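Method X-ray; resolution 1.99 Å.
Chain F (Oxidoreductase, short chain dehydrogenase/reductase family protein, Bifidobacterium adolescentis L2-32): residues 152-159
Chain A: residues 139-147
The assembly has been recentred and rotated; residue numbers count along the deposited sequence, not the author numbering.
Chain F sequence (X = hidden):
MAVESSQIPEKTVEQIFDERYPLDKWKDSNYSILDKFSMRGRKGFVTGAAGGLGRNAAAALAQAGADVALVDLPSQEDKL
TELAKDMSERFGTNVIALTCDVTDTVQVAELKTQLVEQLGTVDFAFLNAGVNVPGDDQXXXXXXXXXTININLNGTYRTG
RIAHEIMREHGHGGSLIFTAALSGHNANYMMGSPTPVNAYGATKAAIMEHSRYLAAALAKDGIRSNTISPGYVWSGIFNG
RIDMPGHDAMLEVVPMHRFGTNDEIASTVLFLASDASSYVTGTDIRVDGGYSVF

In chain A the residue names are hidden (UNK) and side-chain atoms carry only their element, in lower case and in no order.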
# COMPACT_ATOMS: atom_id res chain seq x y z
N ASN F 152 9.78 -8.82 19.65
CA ASN F 152 9.75 -7.98 18.43
C ASN F 152 8.93 -6.71 18.67
O ASN F 152 9.48 -5.61 18.45
CB ASN F 152 9.22 -8.75 17.21
CG ASN F 152 10.15 -9.84 16.74
OD1 ASN F 152 11.29 -9.93 17.19
ND2 ASN F 152 9.68 -10.67 15.82
N LEU F 153 7.68 -6.83 19.11
CA LEU F 153 6.72 -5.70 19.20
C LEU F 153 6.92 -4.93 20.51
O LEU F 153 7.18 -3.71 20.44
CB LEU F 153 5.28 -6.23 19.08
CG LEU F 153 4.19 -5.16 19.06
CD1 LEU F 153 4.47 -4.11 18.00
CD2 LEU F 153 2.83 -5.80 18.82
N ASN F 154 6.78 -5.59 21.65
CA ASN F 154 6.82 -4.95 23.00
C ASN F 154 8.25 -4.46 23.26
O ASN F 154 8.39 -3.30 23.68
CB ASN F 154 6.32 -5.89 24.10
CG ASN F 154 4.85 -6.23 23.97
OD1 ASN F 154 4.19 -5.82 23.01
ND2 ASN F 154 4.32 -6.99 24.92
N GLY F 155 9.25 -5.30 23.01
CA GLY F 155 10.68 -4.96 23.17
C GLY F 155 11.03 -3.70 22.40
O GLY F 155 11.55 -2.76 23.03
N THR F 156 10.73 -3.67 21.10
CA THR F 156 10.98 -2.53 20.18
C THR F 156 10.30 -1.27 20.73
O THR F 156 11.00 -0.25 20.91
CB THR F 156 10.51 -2.86 18.76
OG1 THR F 156 11.29 -3.96 18.30
CG2 THR F 156 10.65 -1.70 17.80
N TYR F 157 8.99 -1.36 20.99
CA TYR F 157 8.15 -0.26 21.56
C TYR F 157 8.89 0.40 22.73
O TYR F 157 9.08 1.63 22.69
CB TYR F 157 6.78 -0.79 22.00
CG TYR F 157 6.19 -0.07 23.19
CD1 TYR F 157 5.68 1.22 23.07
CD2 TYR F 157 6.16 -0.66 24.44
CE1 TYR F 157 5.15 1.89 24.16
CE2 TYR F 157 5.64 -0.01 25.54
CZ TYR F 157 5.13 1.27 25.40
OH TYR F 157 4.61 1.91 26.49
N ARG F 158 9.27 -0.40 23.73
CA ARG F 158 9.97 0.06 24.96
C ARG F 158 11.26 0.80 24.59
O ARG F 158 11.46 1.92 25.09
CB ARG F 158 10.31 -1.14 25.86
CG ARG F 158 9.33 -1.34 27.00
CD ARG F 158 9.78 -2.42 27.96
NE ARG F 158 9.63 -3.75 27.40
CZ ARG F 158 8.48 -4.41 27.31
NH1 ARG F 158 7.35 -3.88 27.74
NH2 ARG F 158 8.46 -5.62 26.78
N THR F 159 12.09 0.17 23.76
CA THR F 159 13.41 0.69 23.32
C THR F 159 13.20 1.96 22.49
O THR F 159 13.99 2.91 22.65
CB THR F 159 14.20 -0.37 22.54
OG1 THR F 159 13.91 -1.66 23.07
CG2 THR F 159 15.69 -0.14 22.62
N UNK A 139 3.04 8.76 24.34
CA UNK A 139 3.39 8.47 25.75
C UNK A 139 2.51 7.33 26.28
O UNK A 139 2.09 7.39 27.45
o UNK A 139 4.01 11.89 25.98
c UNK A 139 3.27 9.73 26.61
o UNK A 139 5.54 10.37 26.43
c UNK A 139 4.36 10.74 26.33
N UNK A 140 2.26 6.31 25.45
CA UNK A 140 1.55 5.07 25.84
C UNK A 140 2.36 4.36 26.93
O UNK A 140 3.55 4.08 26.69
c UNK A 140 1.34 4.18 24.64
N UNK A 141 1.75 4.12 28.09
CA UNK A 141 2.37 3.42 29.25
C UNK A 141 2.42 1.92 28.95
O UNK A 141 1.73 1.47 28.01
c UNK A 141 1.55 5.18 30.89
o UNK A 141 0.28 3.19 30.42
c UNK A 141 1.61 3.71 30.55
N UNK A 142 3.21 1.17 29.73
CA UNK A 142 3.38 -0.30 29.61
C UNK A 142 2.00 -0.96 29.64
O UNK A 142 1.77 -1.89 28.85
o UNK A 142 7.62 -0.47 29.31
c UNK A 142 4.25 -0.84 30.74
c UNK A 142 6.50 -0.97 29.54
o UNK A 142 6.01 -1.91 28.88
c UNK A 142 5.69 -0.38 30.68
N UNK A 143 1.12 -0.47 30.52
CA UNK A 143 -0.25 -1.02 30.75
C UNK A 143 -1.09 -0.81 29.49
O UNK A 143 -1.64 -1.81 28.99
o UNK A 143 1.99 -0.62 34.13
c UNK A 143 -0.90 -0.33 31.96
c UNK A 143 1.11 0.03 33.54
o UNK A 143 1.27 1.20 33.13
c UNK A 143 -0.23 -0.65 33.29
N UNK A 144 -1.15 0.43 29.00
CA UNK A 144 -1.98 0.84 27.83
C UNK A 144 -1.54 0.02 26.61
O UNK A 144 -2.42 -0.49 25.88
c UNK A 144 -2.50 3.16 28.70
c UNK A 144 -2.51 2.75 26.24
c UNK A 144 -1.88 2.36 27.57
N UNK A 145 -0.23 -0.10 26.40
CA UNK A 145 0.38 -0.81 25.24
C UNK A 145 0.03 -2.31 25.32
O UNK A 145 -0.67 -2.80 24.42
n UNK A 145 3.60 -2.75 22.74
c UNK A 145 3.63 -1.50 20.57
c UNK A 145 3.25 -0.31 19.99
c UNK A 145 3.12 -2.47 23.99
c UNK A 145 3.34 -1.69 21.92
c UNK A 145 1.89 -0.57 25.19
c UNK A 145 2.29 0.49 22.07
c UNK A 145 2.55 -1.24 24.02
c UNK A 145 2.58 0.67 20.73
c UNK A 145 2.67 -0.71 22.68
N UNK A 146 0.49 -2.99 26.38
CA UNK A 146 0.37 -4.46 26.57
C UNK A 146 -1.10 -4.88 26.60
O UNK A 146 -1.41 -5.97 26.09
o UNK A 146 0.56 -4.14 28.92
c UNK A 146 2.58 -4.79 27.77
c UNK A 146 1.08 -4.92 27.85
N UNK A 147 -1.97 -4.06 27.21
CA UNK A 147 -3.44 -4.32 27.27
C UNK A 147 -4.00 -4.36 25.84
O UNK A 147 -4.81 -5.25 25.55
c UNK A 147 -6.38 -2.56 29.14
c UNK A 147 -8.18 -4.05 29.96
c UNK A 147 -5.67 -3.44 28.13
n UNK A 147 -7.32 -4.82 30.60
n UNK A 147 -9.47 -4.33 29.99
c UNK A 147 -4.16 -3.27 28.12
n UNK A 147 -7.77 -2.98 29.27

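Position 139 carries two side-chain carbons, the second bearing two oxygens. This is a short carboxylate. Its CA-to-CB bond points away from the chain F stretch, and it makes no contact with F 152-159. The residue is A:Asp139.

Position 140 has a single side-chain carbon, and its CA-to-CB bond points toward chain F. The CB lies 4.4 Å from F:Tyr157 OH. The backbone does more: F:Tyr157 OH donates a very short hydrogen bond of 2.4 Å to the O of position 140. One carbon means alanine, A:Ala140.

Position 141 has one carbon that carries one oxygen and one carbon. A beta-branched hydroxyl side chain is threonine, A:Thr141. It points away from the chain F stretch and sits at the N-cap of the helix that follows. Its OG1 accepts a weak bond of 3.4 Å from the N of position 144, so the side chain serves its own helix.

Position 142 shows three carbons in a row, the third with two oxygens. One of these oxygens lies 2.6 Å from F:Arg158 NH1. A carboxylate on this longer chain is glutamate, A:Glu142. Its CA-to-CB bond runs sideways, but chi1 and chi2 are both m and the end comes nearer to chain F. The OE1 atom forms a salt bridge at the edge of the F:Arg158 guanidinium.

Position 143 has the same atoms, three carbons and two terminal oxygens. It points away and touches nothing in F 152-159. It is A:Glu143.

Position 144 has three carbons, one carrying the other two. No polar atom is present, and F 152-159 is not contacted. This is A:Val144.

Position 145 has one carbon, then fused five- and six-membered rings holding eight carbons and one nitrogen. The ring nitrogen is 3.1 Å from F:Asn154 OD1, and the ring system lies over a face of F:Tyr157. Only an indole fits, so this is A:Trp145. NE1 donates the hydrogen bond to F:Asn154 OD1. At the ring edge, CZ2 is 3.8 Å from F:Leu153 CD1.

Position 146 again has one carbon bearing one oxygen and one carbon. It is A:Thr146. Its CG2 is 4.0 Å from F:Asn154 ND2, while OG1 donates to A:Glu142 O at 2.6 Å within its own helix.

Position 147 has three carbons, a nitrogen, then a carbon with two more nitrogens. This guanidinium belongs to A:Arg147, extended and out of reach of F 152-159.

The two helices run nearly antiparallel, at 154°, with axes 11.2 Å apart at closest approach. Large side chains fill that gap. F:Tyr157 and the five-membered ring of A:Trp145 stack face to face, with centroids 3.7 Å apart and planes at 3°. Three polar bonds accompany the stack. F:Asn154 holds the indole nitrogen, the F:Tyr157 hydroxyl reaches the backbone just before the chain A helix, and F:Arg158 pairs with A:Glu142. The contact thus joins a flat aromatic stack to directional bonds and one salt bridge, burying 422 Å² in all.

Chain A, residues 139-147: DATEEVWTR
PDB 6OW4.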